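Local coordinates for N-acetyltransferase domain-containing protein (Pyrococcus horikoshii, PDB 1WWZ) that binds acetyl-CoA and is probably an acyltransferase of the GNAT family, though its acceptor substrate is unknown, at residues Y41-N44 / Y45-C49; I108-L111 / D112-K116. All coordinates share one frame; numbering follows the deposited sequence.

Interaction 1 (Y41-N44 / Y45-C49)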
# COMPACT_ATOMS: atom_id res chain seq x y z
N TYR A 41 28.68 2.27 11.77
CA TYR A 41 27.52 2.97 12.31
C TYR A 41 26.26 2.25 11.81
O TYR A 41 25.37 1.92 12.60
CB TYR A 41 27.49 4.42 11.83
CG TYR A 41 26.28 5.20 12.33
CD1 TYR A 41 26.38 6.06 13.42
CD2 TYR A 41 25.04 5.06 11.72
CE1 TYR A 41 25.27 6.77 13.88
CE2 TYR A 41 23.92 5.75 12.17
CZ TYR A 41 24.04 6.61 13.26
OH TYR A 41 22.94 7.30 13.71
N ALA A 42 26.21 2.02 10.50
CA ALA A 42 25.07 1.34 9.88
C ALA A 42 24.86 -0.05 10.47
O ALA A 42 23.74 -0.42 10.81
CB ALA A 42 25.29 1.24 8.37
N ARG A 43 25.94 -0.81 10.59
CA ARG A 43 25.86 -2.16 11.14
C ARG A 43 25.26 -2.15 12.55
O ARG A 43 24.36 -2.92 12.85
CB ARG A 43 27.24 -2.82 11.17
CG ARG A 43 27.21 -4.27 11.64
CD ARG A 43 28.59 -4.94 11.61
NE ARG A 43 29.17 -4.99 10.26
CZ ARG A 43 29.89 -4.01 9.72
NH1 ARG A 43 30.13 -2.90 10.41
NH2 ARG A 43 30.37 -4.14 8.49
N ASN A 44 25.77 -1.27 13.40
CA ASN A 44 25.28 -1.20 14.77
C ASN A 44 23.83 -0.74 14.86
O ASN A 44 23.06 -1.28 15.66
CB ASN A 44 26.16 -0.28 15.61
CG ASN A 44 27.59 -0.77 15.68
OD1 ASN A 44 27.85 -1.97 15.69
ND2 ASN A 44 28.54 0.16 15.74
N TYR A 45 23.44 0.25 14.07
CA TYR A 45 22.06 0.72 14.13
C TYR A 45 21.10 -0.35 13.62
O TYR A 45 20.06 -0.60 14.22
CB TYR A 45 21.87 2.01 13.34
CG TYR A 45 20.50 2.61 13.57
CD1 TYR A 45 20.05 2.87 14.86
CD2 TYR A 45 19.65 2.90 12.50
CE1 TYR A 45 18.79 3.40 15.09
CE2 TYR A 45 18.37 3.42 12.72
CZ TYR A 45 17.95 3.67 14.02
OH TYR A 45 16.70 4.18 14.26
N ILE A 46 21.46 -0.99 12.51
CA ILE A 46 20.60 -2.03 11.95
C ILE A 46 20.43 -3.20 12.92
O ILE A 46 19.34 -3.75 13.05
CB ILE A 46 21.17 -2.52 10.59
CG1 ILE A 46 21.10 -1.38 9.57
CG2 ILE A 46 20.37 -3.72 10.08
CD1 ILE A 46 21.72 -1.69 8.22
N LYS A 47 21.50 -3.58 13.61
CA LYS A 47 21.41 -4.68 14.58
C LYS A 47 20.47 -4.27 15.71
O LYS A 47 19.66 -5.07 16.18
CB LYS A 47 22.79 -5.01 15.14
CG LYS A 47 23.74 -5.63 14.12
CD LYS A 47 25.12 -5.85 14.71
CE LYS A 47 25.09 -6.82 15.88
NZ LYS A 47 26.45 -7.01 16.47
N TRP A 48 20.59 -3.02 16.15
CA TRP A 48 19.74 -2.51 17.22
C TRP A 48 18.28 -2.52 16.78
O TRP A 48 17.39 -2.88 17.56
CB TRP A 48 20.15 -1.08 17.59
CG TRP A 48 19.38 -0.51 18.75
CD1 TRP A 48 19.66 -0.67 20.08
CD2 TRP A 48 18.19 0.28 18.68
NE1 TRP A 48 18.71 -0.03 20.84
CE2 TRP A 48 17.80 0.56 20.01
CE3 TRP A 48 17.41 0.77 17.62
CZ2 TRP A 48 16.66 1.32 20.31
CZ3 TRP A 48 16.28 1.52 17.92
CH2 TRP A 48 15.92 1.79 19.26
N CYS A 49 18.02 -2.11 15.54
CA CYS A 49 16.66 -2.09 15.01
C CYS A 49 16.07 -3.50 14.97
O CYS A 49 14.90 -3.70 15.28
CB CYS A 49 16.62 -1.50 13.61
SG CYS A 49 16.82 0.30 13.53
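Tyr-45 meets Tyr-41 one turn back along helix 38-53: its amide N donates to Tyr-41 O at 2.9 Å (N-H...O angle 163°), and its CB lies 4.4 Å from Tyr-41 CE2, set obliquely to that ring. With CG anti to the backbone N (chi1 -172°), the Tyr-45 ring leaves the turn instead of folding back over Tyr-41. Cys-49 SG sits over one face of the ring, 3.5 Å from its plane and nearer the edge than the centre, and the Tyr-45 OH is hydrogen-bonded to His-89 O on strand 83-93, so the ring is covered on one face and its OH is tied to the strand.

Arg-43 and Lys-47 run side by side in the same direction, with Arg-43 CG 4.0 Å from Lys-47 CD. These aliphatic stems account for their side-chain contact. Lys-47 CG also sits 3.1 Å from Arg-43 O, the acceptor for Lys-47 N. Asn-44 contributes mainly its backbone, O accepting from Trp-48 N at 3.1 Å.

On the buried side, Ile-46 CG1 lies beside its own backbone N (chi1 -65°), which brings it within 3.1 Å of Ala-42 O. The same side chain touches Leu-17 of helix 14-27 and Phe-69 of strand 65-78. Shortening Ile-46 to an alanine is likely to open a gap between the two helices and the sheet, leaving Leu-17 and Phe-69 without their shared apolar partner.

The repeated i to i+4 bonds and same-side stems are those of a regular alpha-helix, here one that packs on the central sheet of the GNAT fold, with the side chain of Tyr-45 about 7 Å from the bound acetyl-CoA.

Interaction 2 (I108-L111 / D112-K116)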
# COMPACT_ATOMS: atom_id res chain seq x y z
N ILE A 108 3.54 1.93 2.65
CA ILE A 108 2.18 1.42 2.69
C ILE A 108 2.16 0.12 3.50
O ILE A 108 1.26 -0.10 4.31
CB ILE A 108 1.65 1.16 1.26
CG1 ILE A 108 1.41 2.51 0.56
CG2 ILE A 108 0.36 0.34 1.31
CD1 ILE A 108 1.03 2.40 -0.91
N THR A 109 3.16 -0.73 3.28
CA THR A 109 3.26 -1.99 4.01
C THR A 109 3.39 -1.69 5.50
O THR A 109 2.76 -2.34 6.33
CB THR A 109 4.50 -2.78 3.55
OG1 THR A 109 4.35 -3.13 2.17
CG2 THR A 109 4.66 -4.06 4.37
N CYS A 110 4.21 -0.69 5.82
CA CYS A 110 4.42 -0.28 7.20
C CYS A 110 3.13 0.22 7.85
O CYS A 110 2.80 -0.16 8.98
CB CYS A 110 5.47 0.82 7.27
SG CYS A 110 5.59 1.63 8.89
N LEU A 111 2.39 1.06 7.14
CA LEU A 111 1.15 1.60 7.67
C LEU A 111 0.12 0.51 7.91
O LEU A 111 -0.60 0.54 8.92
CB LEU A 111 0.57 2.67 6.72
CG LEU A 111 1.42 3.93 6.57
CD1 LEU A 111 0.65 4.99 5.80
CD2 LEU A 111 1.79 4.47 7.94
N ASP A 112 0.06 -0.46 7.01
CA ASP A 112 -0.87 -1.58 7.13
C ASP A 112 -0.48 -2.46 8.31
O ASP A 112 -1.33 -2.90 9.09
CB ASP A 112 -0.88 -2.41 5.84
CG ASP A 112 -1.80 -3.61 5.93
OD1 ASP A 112 -3.03 -3.42 5.94
OD2 ASP A 112 -1.28 -4.74 6.01
N PHE A 113 0.81 -2.73 8.45
CA PHE A 113 1.30 -3.55 9.56
C PHE A 113 1.02 -2.90 10.91
O PHE A 113 0.39 -3.50 11.78
CB PHE A 113 2.80 -3.79 9.41
CG PHE A 113 3.42 -4.53 10.57
CD1 PHE A 113 3.16 -5.88 10.77
CD2 PHE A 113 4.25 -3.86 11.46
CE1 PHE A 113 3.71 -6.56 11.85
CE2 PHE A 113 4.82 -4.54 12.55
CZ PHE A 113 4.55 -5.89 12.74
N LEU A 114 1.48 -1.67 11.09
CA LEU A 114 1.29 -0.96 12.35
C LEU A 114 -0.16 -0.63 12.67
O LEU A 114 -0.54 -0.52 13.84
CB LEU A 114 2.13 0.32 12.37
CG LEU A 114 3.65 0.11 12.35
CD1 LEU A 114 4.37 1.46 12.30
CD2 LEU A 114 4.07 -0.67 13.59
N GLY A 115 -0.97 -0.48 11.62
CA GLY A 115 -2.37 -0.16 11.80
C GLY A 115 -3.16 -1.18 12.59
O GLY A 115 -4.21 -0.87 13.14
N LYS A 116 -2.66 -2.41 12.67
CA LYS A 116 -3.34 -3.45 13.41
C LYS A 116 -3.08 -3.32 14.91
O LYS A 116 -3.85 -3.83 15.73
CB LYS A 116 -2.87 -4.83 12.96
CG LYS A 116 -3.53 -5.97 13.73
CD LYS A 116 -2.90 -7.31 13.40
CE LYS A 116 -3.78 -8.46 13.89
NZ LYS A 116 -4.02 -8.43 15.36
O HOH W 1 1.52 -4.70 6.01
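Asp-112 packs back on Ile-108 and Thr-109 within helix 102-115, the helix of the beta-alpha-beta unit that joins strands 83-93 and 120-126 in the GNAT fold. Its CB lies 3.5 Å from Ile-108 O, the carbonyl that also accepts its amide N, and 3.7 Å from Thr-109 O. Because chi1 is 178°, CG stands opposite the backbone N and carries the carboxylate away from the turn. At the tip the two oxygens part company. OD2 accepts from a water at 2.8 Å, and that water also donates to Thr-109 O at 2.7 Å, bridging side chain and backbone. OD1 forms salt bridges with Lys-105 and Arg-104 of the second subunit, so this carboxylate ties the helix to its dimer partner. Those two cations would be expected to stabilise its charged form.

Toward the sheet the character changes from polar to apolar. Cys-110 and Leu-114 both touch Cys-72 on strand 65-78, and they are linked by a nearly straight backbone bond from Leu-114 N to Cys-110 O (N-H...O angle 173°). Alongside it, Cys-110 SG comes within 3.6 Å of Leu-114 CD1.

In the fold
Neither contact closes a long loop: each joins residues about one turn apart within a single helix, and the two follow in series, without nesting or crossing. From the N terminus, the chain passes through helix 14-27 to helix 38-53, where interaction 1 faces that earlier helix and strands 65-78 and 83-93. After these strands, helix 102-115 carries interaction 2 and leads on to strand 120-126. Strand 65-78 is common to both: over residues 69 to 72 the contacts alternate, Phe-69 and Val-71 touching interaction 1, Ile-70 and Cys-72 interaction 2. This is consistent with helices on opposite faces of the sheet, as is the separation of 22 Å between contact centres across the middle of the chain.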